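Local atomic coordinates of phosphoglycerate dehydrogenase (Lactobacillus plantarum, PDB entry 3EVT), a protein that probably oxidises 3-phosphoglycerate to 3-phosphohydroxypyruvate with NAD, as expected of a two-domain D-isomer-specific 2-hydroxyacid dehydrogenase that here assembles as a dimer. Residues P23-K28 against I41-G46; Y113-L118 against L128-S133; F292-A297 against T304-Q309. One frame throughout, in Å; residues are numbered along the deposited sequence.

Interaction 1. Residues P23-K28 against I41-G46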
ATOM      1  N   PRO A  23      22.765  20.803   0.834  1.00 48.70           N
ATOM      2  CA  PRO A  23      24.019  21.471   0.573  1.00 47.87           C
ATOM      3  C   PRO A  23      24.493  22.226   1.779  1.00 47.83           C
ATOM      4  O   PRO A  23      25.683  22.590   1.835  1.00 47.71           O
ATOM      5  CB  PRO A  23      23.698  22.407  -0.603  1.00 47.57           C
ATOM      6  CG  PRO A  23      22.233  22.575  -0.588  1.00 48.14           C
ATOM      7  CD  PRO A  23      21.670  21.285  -0.020  1.00 47.94           C
ATOM      8  N   ASP A  24      23.629  22.445   2.769  1.00 46.18           N
ATOM      9  CA  ASP A  24      24.149  23.049   3.966  1.00 47.06           C
ATOM     10  C   ASP A  24      24.626  22.034   5.043  1.00 47.51           C
ATOM     11  O   ASP A  24      25.024  22.445   6.132  1.00 46.76           O
ATOM     12  CB  ASP A  24      23.208  24.114   4.565  1.00 47.22           C
ATOM     13  CG  ASP A  24      21.854  23.551   4.964  1.00 49.51           C
ATOM     14  OD1 ASP A  24      21.466  22.490   4.435  1.00 50.99           O
ATOM     15  OD2 ASP A  24      21.158  24.182   5.792  1.00 51.37           O
ATOM     16  N   TRP A  25      24.604  20.734   4.744  1.00 47.29           N
ATOM     17  CA  TRP A  25      25.053  19.745   5.701  1.00 47.10           C
ATOM     18  C   TRP A  25      26.412  19.185   5.265  1.00 48.29           C
ATOM     19  O   TRP A  25      26.680  19.088   4.092  1.00 49.48           O
ATOM     20  CB  TRP A  25      24.019  18.631   5.810  1.00 46.45           C
ATOM     21  CG  TRP A  25      22.913  18.923   6.785  1.00 44.71           C
ATOM     22  CD1 TRP A  25      21.811  19.702   6.564  1.00 43.93           C
ATOM     23  CD2 TRP A  25      22.788  18.433   8.143  1.00 43.56           C
ATOM     24  NE1 TRP A  25      21.026  19.736   7.699  1.00 44.61           N
ATOM     25  CE2 TRP A  25      21.614  18.991   8.684  1.00 41.99           C
ATOM     26  CE3 TRP A  25      23.559  17.585   8.943  1.00 43.00           C
ATOM     27  CZ2 TRP A  25      21.175  18.707   9.970  1.00 41.88           C
ATOM     28  CZ3 TRP A  25      23.129  17.309  10.239  1.00 42.38           C
ATOM     29  CH2 TRP A  25      21.958  17.872  10.741  1.00 43.00           C
ATOM     30  N   THR A  26      27.273  18.829   6.214  1.00 49.56           N
ATOM     31  CA  THR A  26      28.487  18.088   5.926  1.00 50.84           C
ATOM     32  C   THR A  26      28.310  16.618   6.305  1.00 51.47           C
ATOM     33  O   THR A  26      27.998  16.292   7.467  1.00 50.99           O
ATOM     34  CB  THR A  26      29.691  18.601   6.760  1.00 51.12           C
ATOM     35  OG1 THR A  26      29.755  20.019   6.678  1.00 55.17           O
ATOM     36  CG2 THR A  26      30.966  18.058   6.200  1.00 51.55           C
ATOM     37  N   PHE A  27      28.536  15.742   5.332  1.00 51.96           N
ATOM     38  CA  PHE A  27      28.524  14.304   5.552  1.00 53.14           C
ATOM     39  C   PHE A  27      29.965  13.809   5.727  1.00 54.22           C
ATOM     40  O   PHE A  27      30.671  13.528   4.774  1.00 52.60           O
ATOM     41  CB  PHE A  27      27.714  13.637   4.428  1.00 52.70           C
ATOM     42  CG  PHE A  27      26.318  14.167   4.355  1.00 51.43           C
ATOM     43  CD1 PHE A  27      25.315  13.588   5.147  1.00 51.15           C
ATOM     44  CD2 PHE A  27      26.031  15.334   3.629  1.00 50.39           C
ATOM     45  CE1 PHE A  27      24.027  14.103   5.167  1.00 51.86           C
ATOM     46  CE2 PHE A  27      24.740  15.862   3.631  1.00 52.69           C
ATOM     47  CZ  PHE A  27      23.722  15.241   4.397  1.00 51.09           C
ATOM     48  N   LYS A  28      30.415  13.747   6.974  1.00 56.32           N
ATOM     49  CA  LYS A  28      31.839  13.478   7.201  1.00 59.32           C
ATOM     50  C   LYS A  28      32.242  12.010   7.469  1.00 60.47           C
ATOM     51  O   LYS A  28      31.909  11.429   8.508  1.00 60.23           O
ATOM     52  CB  LYS A  28      32.400  14.375   8.318  1.00 59.42           C
ATOM     53  CG  LYS A  28      33.942  14.458   8.254  1.00 62.53           C
ATOM     54  CD  LYS A  28      34.538  15.660   9.001  1.00 65.20           C
ATOM     55  CE  LYS A  28      35.886  16.074   8.360  1.00 69.57           C
ATOM     56  NZ  LYS A  28      36.975  16.340   9.367  1.00 68.77           N
ATOM     57  N   ILE A  41      28.841  17.395  15.163  1.00 55.31           N
ATOM     58  CA  ILE A  41      28.102  16.179  14.823  1.00 53.08           C
ATOM     59  C   ILE A  41      26.672  16.126  15.421  1.00 51.37           C
ATOM     60  O   ILE A  41      26.489  15.915  16.605  1.00 49.12           O
ATOM     61  CB  ILE A  41      28.961  14.936  15.247  1.00 53.26           C
ATOM     62  CG1 ILE A  41      30.322  15.028  14.550  1.00 52.04           C
ATOM     63  CG2 ILE A  41      28.239  13.614  14.987  1.00 51.83           C
ATOM     64  CD1 ILE A  41      31.379  14.029  15.027  1.00 50.50           C
ATOM     65  N   GLU A  42      25.650  16.296  14.589  1.00 49.58           N
ATOM     66  CA  GLU A  42      24.292  16.189  15.146  1.00 49.19           C
ATOM     67  C   GLU A  42      23.638  14.841  14.858  1.00 47.40           C
ATOM     68  O   GLU A  42      22.693  14.437  15.522  1.00 47.21           O
ATOM     69  CB  GLU A  42      23.402  17.335  14.663  1.00 49.37           C
ATOM     70  CG  GLU A  42      23.906  18.702  15.080  1.00 54.01           C
ATOM     71  CD  GLU A  42      22.979  19.821  14.591  1.00 59.78           C
ATOM     72  OE1 GLU A  42      21.741  19.651  14.608  1.00 61.26           O
ATOM     73  OE2 GLU A  42      23.500  20.868  14.160  1.00 65.51           O
ATOM     74  N   VAL A  43      24.161  14.162  13.850  1.00 46.52           N
ATOM     75  CA  VAL A  43      23.641  12.879  13.451  1.00 45.35           C
ATOM     76  C   VAL A  43      24.789  11.875  13.204  1.00 45.54           C
ATOM     77  O   VAL A  43      25.883  12.236  12.770  1.00 44.18           O
ATOM     78  CB  VAL A  43      22.825  13.025  12.183  1.00 45.17           C
ATOM     79  CG1 VAL A  43      22.336  11.659  11.704  1.00 43.76           C
ATOM     80  CG2 VAL A  43      21.687  14.043  12.414  1.00 42.89           C
ATOM     81  N   MET A  44      24.525  10.612  13.508  1.00 45.15           N
ATOM     82  CA  MET A  44      25.479   9.581  13.248  1.00 45.55           C
ATOM     83  C   MET A  44      24.796   8.516  12.407  1.00 45.29           C
ATOM     84  O   MET A  44      23.728   7.983  12.768  1.00 44.82           O
ATOM     85  CB  MET A  44      26.040   9.035  14.592  1.00 45.73           C
ATOM     86  CG  MET A  44      27.372   8.232  14.485  1.00 48.11           C
ATOM     87  SD  MET A  44      27.976   7.612  16.124  1.00 51.24           S
ATOM     88  CE  MET A  44      27.542   9.060  17.062  1.00 30.58           C
ATOM     89  N   TYR A  45      25.376   8.240  11.252  1.00 45.28           N
ATOM     90  CA  TYR A  45      24.938   7.107  10.465  1.00 45.96           C
ATOM     91  C   TYR A  45      25.877   5.912  10.746  1.00 46.17           C
ATOM     92  O   TYR A  45      27.057   5.937  10.338  1.00 44.67           O
ATOM     93  CB  TYR A  45      24.978   7.499   9.004  1.00 45.52           C
ATOM     94  CG  TYR A  45      24.607   6.389   8.062  1.00 46.10           C
ATOM     95  CD1 TYR A  45      23.572   5.506   8.351  1.00 46.38           C
ATOM     96  CD2 TYR A  45      25.279   6.233   6.855  1.00 46.30           C
ATOM     97  CE1 TYR A  45      23.223   4.461   7.435  1.00 45.11           C
ATOM     98  CE2 TYR A  45      24.932   5.230   5.950  1.00 47.14           C
ATOM     99  CZ  TYR A  45      23.908   4.354   6.240  1.00 44.87           C
ATOM    100  OH  TYR A  45      23.645   3.364   5.325  1.00 48.33           O
ATOM    101  N   GLY A  46      25.364   4.918  11.490  1.00 47.27           N
ATOM    102  CA  GLY A  46      26.131   3.756  11.939  1.00 48.49           C
ATOM    103  C   GLY A  46      26.644   4.004  13.343  1.00 51.36           C
ATOM    104  O   GLY A  46      26.965   5.123  13.697  1.00 51.76           O
TER
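In the five-stranded parallel sheet of the N-terminal domain, ordered 2-1-3-4-5 as in flavodoxin-like folds, strands 26-29 and 41-45 lie on either side of strand 3-6, and this contact bridges the strand between them. The backbones stay well apart, with Trp-25 CA and Glu-42 CA still 10.1 Å from each other, so the gap is spanned by the indole of Trp-25. Its six-membered ring leads. CZ3 and CH2 of Trp-25 both reach the CG2 methyl of Val-43, the CZ3 to CG2 separation being 4.2 Å, while Trp-25 CH2 also lies 4.2 Å from Glu-42 CB. Both partners approach the ring obliquely, and the indole and the valine side chain cross at about a right angle. No hydrogen bond joins the segments; the contact is light and apolar.

Glu-42 departs from extended strand geometry (psi -20°), which probably lets its CB and that of Val-43 both point toward segment 23-28. Val-43 holds CG1 anti to its own N (chi1 177°) and thereby leaves CG2 to meet the indole. Only CB of Glu-42 meets the ring across this contact; its carboxylate makes a long, weak ion pair with Lys-63.

Beneath the bridge, Trp-25 also rests on Val-4 of strand 3-6. Helix 284-302 packs against this face of the sheet: Phe-296 meets the indole edge-to-face, Phe-292 and Phe-299 touch Val-43, and Phe-64 of strand 64-66 flanks Val-43 as well.

Interaction 2. Residues Y113-L118 against L128-S133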
ATOM      1  N   TYR A 113      -4.675  -6.000 -13.700  1.00 39.09           N
ATOM      2  CA  TYR A 113      -3.431  -6.122 -14.451  1.00 38.41           C
ATOM      3  C   TYR A 113      -3.269  -7.504 -14.995  1.00 39.05           C
ATOM      4  O   TYR A 113      -2.915  -7.656 -16.148  1.00 40.96           O
ATOM      5  CB  TYR A 113      -2.209  -5.599 -13.638  1.00 38.53           C
ATOM      6  CG  TYR A 113      -2.101  -4.086 -13.838  1.00 39.11           C
ATOM      7  CD1 TYR A 113      -2.790  -3.204 -13.012  1.00 38.11           C
ATOM      8  CD2 TYR A 113      -1.412  -3.566 -14.933  1.00 39.80           C
ATOM      9  CE1 TYR A 113      -2.767  -1.900 -13.245  1.00 41.06           C
ATOM     10  CE2 TYR A 113      -1.373  -2.264 -15.168  1.00 41.50           C
ATOM     11  CZ  TYR A 113      -2.068  -1.422 -14.343  1.00 43.24           C
ATOM     12  OH  TYR A 113      -2.032  -0.073 -14.604  1.00 42.45           O
ATOM     13  N   HIS A 114      -3.592  -8.531 -14.216  1.00 39.22           N
ATOM     14  CA  HIS A 114      -3.458  -9.874 -14.723  1.00 40.82           C
ATOM     15  C   HIS A 114      -4.452 -10.103 -15.874  1.00 40.63           C
ATOM     16  O   HIS A 114      -4.066 -10.586 -16.961  1.00 41.06           O
ATOM     17  CB  HIS A 114      -3.693 -10.905 -13.617  1.00 40.80           C
ATOM     18  CG  HIS A 114      -3.626 -12.311 -14.102  1.00 44.03           C
ATOM     19  ND1 HIS A 114      -2.464 -12.865 -14.599  1.00 43.50           N
ATOM     20  CD2 HIS A 114      -4.583 -13.268 -14.209  1.00 44.63           C
ATOM     21  CE1 HIS A 114      -2.704 -14.112 -14.970  1.00 47.42           C
ATOM     22  NE2 HIS A 114      -3.980 -14.385 -14.736  1.00 45.02           N
ATOM     23  N   ALA A 115      -5.729  -9.786 -15.659  1.00 40.10           N
ATOM     24  CA  ALA A 115      -6.681  -9.863 -16.781  1.00 39.75           C
ATOM     25  C   ALA A 115      -6.286  -8.991 -17.979  1.00 39.61           C
ATOM     26  O   ALA A 115      -6.453  -9.410 -19.126  1.00 39.87           O
ATOM     27  CB  ALA A 115      -8.146  -9.532 -16.326  1.00 39.53           C
ATOM     28  N   ALA A 116      -5.825  -7.761 -17.737  1.00 40.61           N
ATOM     29  CA  ALA A 116      -5.357  -6.879 -18.830  1.00 40.49           C
ATOM     30  C   ALA A 116      -4.248  -7.495 -19.649  1.00 41.12           C
ATOM     31  O   ALA A 116      -4.232  -7.343 -20.862  1.00 41.52           O
ATOM     32  CB  ALA A 116      -4.931  -5.535 -18.336  1.00 40.64           C
ATOM     33  N   TRP A 117      -3.330  -8.188 -18.997  1.00 41.91           N
ATOM     34  CA  TRP A 117      -2.266  -8.889 -19.713  1.00 43.00           C
ATOM     35  C   TRP A 117      -2.773 -10.026 -20.588  1.00 43.40           C
ATOM     36  O   TRP A 117      -2.366 -10.137 -21.736  1.00 44.14           O
ATOM     37  CB  TRP A 117      -1.132  -9.377 -18.786  1.00 42.25           C
ATOM     38  CG  TRP A 117       0.022  -9.773 -19.635  1.00 45.31           C
ATOM     39  CD1 TRP A 117       0.410 -11.047 -19.950  1.00 43.82           C
ATOM     40  CD2 TRP A 117       0.876  -8.888 -20.403  1.00 45.05           C
ATOM     41  NE1 TRP A 117       1.466 -11.001 -20.827  1.00 44.68           N
ATOM     42  CE2 TRP A 117       1.770  -9.699 -21.120  1.00 44.51           C
ATOM     43  CE3 TRP A 117       0.968  -7.484 -20.541  1.00 45.94           C
ATOM     44  CZ2 TRP A 117       2.768  -9.164 -21.948  1.00 48.29           C
ATOM     45  CZ3 TRP A 117       1.951  -6.951 -21.364  1.00 46.43           C
ATOM     46  CH2 TRP A 117       2.837  -7.783 -22.063  1.00 47.44           C
ATOM     47  N   LEU A 118      -3.688 -10.835 -20.079  1.00 44.21           N
ATOM     48  CA  LEU A 118      -4.295 -11.883 -20.896  1.00 45.04           C
ATOM     49  C   LEU A 118      -5.013 -11.272 -22.097  1.00 45.64           C
ATOM     50  O   LEU A 118      -4.982 -11.821 -23.200  1.00 46.70           O
ATOM     51  CB  LEU A 118      -5.270 -12.699 -20.055  1.00 44.69           C
ATOM     52  CG  LEU A 118      -4.705 -13.432 -18.833  1.00 44.81           C
ATOM     53  CD1 LEU A 118      -5.887 -14.152 -18.148  1.00 41.55           C
ATOM     54  CD2 LEU A 118      -3.617 -14.450 -19.217  1.00 45.88           C
ATOM     55  N   LEU A 128     -12.343  -5.445 -20.219  1.00 51.10           N
ATOM     56  CA  LEU A 128     -11.925  -6.727 -19.633  1.00 51.83           C
ATOM     57  C   LEU A 128     -13.126  -7.608 -19.330  1.00 52.19           C
ATOM     58  O   LEU A 128     -14.216  -7.128 -19.039  1.00 52.39           O
ATOM     59  CB  LEU A 128     -11.108  -6.477 -18.352  1.00 51.37           C
ATOM     60  CG  LEU A 128      -9.860  -5.615 -18.603  1.00 50.54           C
ATOM     61  CD1 LEU A 128      -8.993  -5.515 -17.366  1.00 47.64           C
ATOM     62  CD2 LEU A 128      -9.050  -6.201 -19.812  1.00 52.72           C
ATOM     63  N   PRO A 129     -12.928  -8.915 -19.383  1.00 53.02           N
ATOM     64  CA  PRO A 129     -14.054  -9.784 -19.044  1.00 53.38           C
ATOM     65  C   PRO A 129     -14.312  -9.807 -17.540  1.00 54.22           C
ATOM     66  O   PRO A 129     -14.910 -10.731 -17.051  1.00 54.89           O
ATOM     67  CB  PRO A 129     -13.592 -11.171 -19.496  1.00 53.62           C
ATOM     68  CG  PRO A 129     -12.116 -11.063 -19.748  1.00 53.18           C
ATOM     69  CD  PRO A 129     -11.686  -9.642 -19.703  1.00 52.79           C
ATOM     70  N   MET A 130     -13.880  -8.794 -16.798  1.00 54.08           N
ATOM     71  CA  MET A 130     -13.922  -8.939 -15.367  1.00 53.22           C
ATOM     72  C   MET A 130     -14.312  -7.601 -14.800  1.00 53.71           C
ATOM     73  O   MET A 130     -14.212  -6.587 -15.482  1.00 54.13           O
ATOM     74  CB  MET A 130     -12.557  -9.476 -14.829  1.00 53.13           C
ATOM     75  CG  MET A 130     -11.282  -8.683 -15.221  1.00 50.68           C
ATOM     76  SD  MET A 130     -10.953  -7.189 -14.216  1.00 46.21           S
ATOM     77  CE  MET A 130     -10.449  -8.080 -12.711  1.00 46.45           C
ATOM     78  N   THR A 131     -14.787  -7.597 -13.556  1.00 53.83           N
ATOM     79  CA  THR A 131     -14.996  -6.368 -12.823  1.00 53.49           C
ATOM     80  C   THR A 131     -13.844  -6.171 -11.833  1.00 52.34           C
ATOM     81  O   THR A 131     -13.572  -7.046 -11.025  1.00 52.71           O
ATOM     82  CB  THR A 131     -16.278  -6.483 -11.994  1.00 54.21           C
ATOM     83  OG1 THR A 131     -17.370  -6.738 -12.879  1.00 56.55           O
ATOM     84  CG2 THR A 131     -16.554  -5.197 -11.161  1.00 55.13           C
ATOM     85  N   THR A 132     -13.185  -5.024 -11.900  1.00 50.88           N
ATOM     86  CA  THR A 132     -12.187  -4.641 -10.918  1.00 49.66           C
ATOM     87  C   THR A 132     -12.810  -4.385  -9.544  1.00 49.27           C
ATOM     88  O   THR A 132     -14.026  -4.119  -9.413  1.00 49.93           O
ATOM     89  CB  THR A 132     -11.484  -3.324 -11.327  1.00 49.74           C
ATOM     90  OG1 THR A 132     -12.455  -2.357 -11.744  1.00 49.37           O
ATOM     91  CG2 THR A 132     -10.480  -3.539 -12.445  1.00 49.34           C
ATOM     92  N   SER A 133     -11.970  -4.407  -8.517  1.00 47.61           N
ATOM     93  CA  SER A 133     -12.414  -4.069  -7.173  1.00 45.82           C
ATOM     94  C   SER A 133     -11.199  -3.462  -6.471  1.00 44.25           C
ATOM     95  O   SER A 133     -10.115  -3.398  -7.062  1.00 42.67           O
ATOM     96  CB  SER A 133     -12.959  -5.338  -6.483  1.00 46.11           C
ATOM     97  OG  SER A 133     -11.993  -6.410  -6.503  1.00 47.95           O
TER
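Met-130 lays its CG methylene against the methyl of Ala-115, CG to CB 3.4 Å, which is tighter than usual van der Waals contact. The methionine CG stands between its backbone N and carbonyl carbon (chi1 54°), and further bends at chi2 and chi3 fold the thioether back. It is therefore the base of the side chain, not its tip, that presses on the helix.

Leu-128 makes the broader part of the contact. Its two methyls sit over the backbone at Ala-116: Leu-128 CD2 is 3.9 Å from Ala-116 CA, and Leu-128 CD1 is 3.9 Å from Ala-116 N. The fork of the leucine thus spans the start of that residue, and CD1 also comes to 4.2 Å from Ala-116 CB. The same CD1 lies 4.2 Å from Ala-115 CB, so the Ala-115 methyl has leucine and methionine as joint neighbours. The small alanine side chains let the irregular segment 128-133 come close to the helix, Ala-116 CA and Leu-128 CA being 6.6 Å apart. No hydrogen bond crosses; the contact consists of aliphatic carbon packing.

The second subunit borders both the helix and the loop. Trp-117, whose CB points away from the loop, meets Trp-117 of the second subunit with ring planes at about 75°, and is edge-to-face with His-114 of that subunit; Thr-274 of the second subunit packs on Ala-116, and Ile-277 of the second subunit on Leu-128. A short helix after the long helix 93-110, with its return loop laid back along it, is consistent with the dimerisation arm of the D-2-hydroxyacid dehydrogenases, which projects from the NAD-binding domain to embrace the partner.

Interaction 3. Residues F292-A297 against T304-Q309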
ATOM      1  N   PHE A 292      17.975   5.159   6.625  1.00 38.99           N
ATOM      2  CA  PHE A 292      18.647   6.407   7.019  1.00 39.45           C
ATOM      3  C   PHE A 292      18.186   7.651   6.217  1.00 39.30           C
ATOM      4  O   PHE A 292      17.821   8.644   6.807  1.00 39.92           O
ATOM      5  CB  PHE A 292      20.171   6.292   6.857  1.00 39.52           C
ATOM      6  CG  PHE A 292      20.874   7.555   7.236  1.00 39.66           C
ATOM      7  CD1 PHE A 292      20.778   8.030   8.554  1.00 37.31           C
ATOM      8  CD2 PHE A 292      21.560   8.295   6.290  1.00 39.93           C
ATOM      9  CE1 PHE A 292      21.380   9.215   8.909  1.00 42.01           C
ATOM     10  CE2 PHE A 292      22.152   9.490   6.623  1.00 41.36           C
ATOM     11  CZ  PHE A 292      22.072   9.952   7.918  1.00 43.35           C
ATOM     12  N   ALA A 293      18.197   7.574   4.895  1.00 38.97           N
ATOM     13  CA  ALA A 293      17.746   8.676   4.039  1.00 40.03           C
ATOM     14  C   ALA A 293      16.340   9.180   4.421  1.00 40.59           C
ATOM     15  O   ALA A 293      16.103  10.407   4.544  1.00 40.66           O
ATOM     16  CB  ALA A 293      17.795   8.251   2.522  1.00 38.90           C
ATOM     17  N   ALA A 294      15.425   8.248   4.675  1.00 40.64           N
ATOM     18  CA  ALA A 294      14.046   8.628   5.118  1.00 40.69           C
ATOM     19  C   ALA A 294      14.005   9.197   6.519  1.00 41.24           C
ATOM     20  O   ALA A 294      13.380  10.240   6.737  1.00 42.39           O
ATOM     21  CB  ALA A 294      13.082   7.437   4.999  1.00 41.79           C
ATOM     22  N   ASN A 295      14.664   8.550   7.480  1.00 41.13           N
ATOM     23  CA  ASN A 295      14.724   9.098   8.838  1.00 41.56           C
ATOM     24  C   ASN A 295      15.440  10.461   8.921  1.00 42.94           C
ATOM     25  O   ASN A 295      15.037  11.340   9.704  1.00 44.53           O
ATOM     26  CB  ASN A 295      15.364   8.125   9.806  1.00 41.64           C
ATOM     27  CG  ASN A 295      14.389   7.038  10.290  1.00 41.33           C
ATOM     28  OD1 ASN A 295      13.186   7.283  10.402  1.00 42.73           O
ATOM     29  ND2 ASN A 295      14.912   5.862  10.608  1.00 33.79           N
ATOM     30  N   PHE A 296      16.483  10.638   8.120  1.00 42.44           N
ATOM     31  CA  PHE A 296      17.180  11.907   8.070  1.00 43.28           C
ATOM     32  C   PHE A 296      16.332  13.024   7.408  1.00 44.41           C
ATOM     33  O   PHE A 296      16.326  14.140   7.888  1.00 45.25           O
ATOM     34  CB  PHE A 296      18.539  11.731   7.376  1.00 42.49           C
ATOM     35  CG  PHE A 296      19.380  13.010   7.271  1.00 42.63           C
ATOM     36  CD1 PHE A 296      20.036  13.530   8.367  1.00 39.22           C
ATOM     37  CD2 PHE A 296      19.562  13.626   6.039  1.00 41.45           C
ATOM     38  CE1 PHE A 296      20.825  14.701   8.262  1.00 41.96           C
ATOM     39  CE2 PHE A 296      20.330  14.783   5.920  1.00 44.74           C
ATOM     40  CZ  PHE A 296      20.976  15.320   7.027  1.00 41.94           C
ATOM     41  N   ALA A 297      15.610  12.735   6.330  1.00 44.75           N
ATOM     42  CA  ALA A 297      14.763  13.750   5.710  1.00 46.24           C
ATOM     43  C   ALA A 297      13.717  14.310   6.679  1.00 47.72           C
ATOM     44  O   ALA A 297      13.464  15.519   6.720  1.00 47.71           O
ATOM     45  CB  ALA A 297      14.116  13.222   4.391  1.00 45.40           C
ATOM     46  N   THR A 304      11.696  14.645  13.930  1.00 52.81           N
ATOM     47  CA  THR A 304      11.219  13.291  14.226  1.00 52.27           C
ATOM     48  C   THR A 304      11.700  12.268  13.182  1.00 51.28           C
ATOM     49  O   THR A 304      12.241  12.652  12.136  1.00 50.05           O
ATOM     50  CB  THR A 304       9.664  13.261  14.308  1.00 51.97           C
ATOM     51  OG1 THR A 304       9.110  13.692  13.047  1.00 51.23           O
ATOM     52  CG2 THR A 304       9.214  14.209  15.425  1.00 52.12           C
ATOM     53  N   LEU A 305      11.446  10.990  13.479  1.00 50.28           N
ATOM     54  CA  LEU A 305      11.814   9.857  12.639  1.00 49.63           C
ATOM     55  C   LEU A 305      10.567   9.244  12.050  1.00 50.25           C
ATOM     56  O   LEU A 305       9.483   9.341  12.651  1.00 51.43           O
ATOM     57  CB  LEU A 305      12.542   8.797  13.477  1.00 48.58           C
ATOM     58  CG  LEU A 305      13.791   9.353  14.142  1.00 46.68           C
ATOM     59  CD1 LEU A 305      14.486   8.252  14.995  1.00 41.50           C
ATOM     60  CD2 LEU A 305      14.700   9.954  13.043  1.00 42.54           C
ATOM     61  N   VAL A 306      10.709   8.595  10.896  1.00 50.00           N
ATOM     62  CA  VAL A 306       9.591   7.918  10.292  1.00 49.98           C
ATOM     63  C   VAL A 306       9.656   6.393  10.303  1.00 50.10           C
ATOM     64  O   VAL A 306       8.635   5.753  10.086  1.00 49.71           O
ATOM     65  CB  VAL A 306       9.439   8.301   8.858  1.00 50.33           C
ATOM     66  CG1 VAL A 306      10.713   8.033   8.111  1.00 51.19           C
ATOM     67  CG2 VAL A 306       8.307   7.496   8.274  1.00 53.02           C
ATOM     68  N   ARG A 307      10.843   5.807  10.512  1.00 48.82           N
ATOM     69  CA  ARG A 307      10.990   4.359  10.345  1.00 48.87           C
ATOM     70  C   ARG A 307      11.847   3.761  11.464  1.00 48.46           C
ATOM     71  O   ARG A 307      12.937   4.237  11.731  1.00 48.61           O
ATOM     72  CB  ARG A 307      11.620   4.069   8.976  1.00 48.13           C
ATOM     73  CG  ARG A 307      12.053   2.653   8.776  1.00 50.85           C
ATOM     74  CD  ARG A 307      10.854   1.739   8.414  1.00 52.52           C
ATOM     75  NE  ARG A 307      11.246   0.334   8.299  1.00 49.61           N
ATOM     76  CZ  ARG A 307      11.594  -0.260   7.168  1.00 49.19           C
ATOM     77  NH1 ARG A 307      11.571   0.436   6.027  1.00 44.29           N
ATOM     78  NH2 ARG A 307      11.961  -1.543   7.176  1.00 47.17           N
ATOM     79  N   ASN A 308      11.367   2.717  12.120  1.00 48.57           N
ATOM     80  CA  ASN A 308      12.218   1.923  13.042  1.00 49.32           C
ATOM     81  C   ASN A 308      12.744   2.663  14.248  1.00 49.91           C
ATOM     82  O   ASN A 308      13.796   2.276  14.813  1.00 50.02           O
ATOM     83  CB  ASN A 308      13.409   1.282  12.316  1.00 47.95           C
ATOM     84  CG  ASN A 308      12.962   0.220  11.328  1.00 47.31           C
ATOM     85  OD1 ASN A 308      11.806  -0.166  11.363  1.00 47.30           O
ATOM     86  ND2 ASN A 308      13.847  -0.232  10.435  1.00 41.69           N
ATOM     87  N   GLN A 309      12.035   3.700  14.661  1.00 50.63           N
ATOM     88  CA  GLN A 309      12.414   4.372  15.900  1.00 53.00           C
ATOM     89  C   GLN A 309      12.448   3.401  17.083  1.00 53.78           C
ATOM     90  O   GLN A 309      11.471   2.716  17.397  1.00 53.88           O
ATOM     91  CB  GLN A 309      11.601   5.644  16.189  1.00 52.59           C
ATOM     92  CG  GLN A 309      12.280   6.490  17.301  1.00 54.96           C
ATOM     93  CD  GLN A 309      11.548   7.782  17.683  1.00 54.26           C
ATOM     94  OE1 GLN A 309      10.637   8.216  17.005  1.00 55.08           O
ATOM     95  NE2 GLN A 309      12.019   8.429  18.732  1.00 52.34           N
TER
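This is a polar clasp between a helix and the tail that follows it: Asn-295, in the long C-terminal helix 284-302, grips the backbone of segment 304-309 as the chain turns back along the flavodoxin-like N-terminal domain. The two parts run close, with Asn-295 CA and Leu-305 CA only 4.8 Å apart. The carboxamide works much like a peptide group. Its oxygen accepts two backbone N-H groups, Asn-295 OD1 lying 2.8 Å from Val-306 N and 2.8 Å from Arg-307 N. The valine N-H arrives nearly end-on to the carbonyl (C=O...N 163°) through a bent bond, whereas the arginine N-H comes in the carbonyl plane on a lone pair. Asn-295 ND2 returns a straight bond (162° at the hydrogen) to Arg-307 O at 2.8 Å, almost in the amide plane.

With both N and O of Arg-307 engaged, the amide's rotation is well defined, and its orientation is reinforced by a further ND2 bond to Gln-66 OE1. The asparagine CG lies anti to its carbonyl carbon (chi1 -80°), carrying the amide from the helix toward the tail. Around this buried polar group the packing is apolar: Leu-305 CD2 stands 3.8 Å from Asn-295 CB, and Leu-305 itself leans on Val-86, Ala-88 and Phe-64 of the sheet.

Beyond the clasp, the guanidinium end of Arg-307 leads away to Ser-91 O, and Arg-307 also packs on Thr-136 of the second subunit. On the more exposed side, Val-306 turns its CG1 methyl to the helix, 4.0 Å from Ala-294 CB and 3.7 Å from Ala-294 O.

In the fold
From the N terminus the three contacts follow in series, none nested within or crossing another. Interaction 1 closes the short link between two strands of the N-terminal sheet. Interaction 2, about 48 Å away between centres, closes the loop after helix 113-120 in the projecting arm beside the second subunit. The chain then builds the seven-stranded Rossmann sheet before helix 284-302 returns it to the first domain, where interaction 3 closes the final turn. Interactions 1 and 3, their centres about 14 Å apart, touch directly: Tyr-45 stacks on Phe-292, and Phe-27 packs on Phe-296, so the C-terminal helix joins both ends of the chain in one domain.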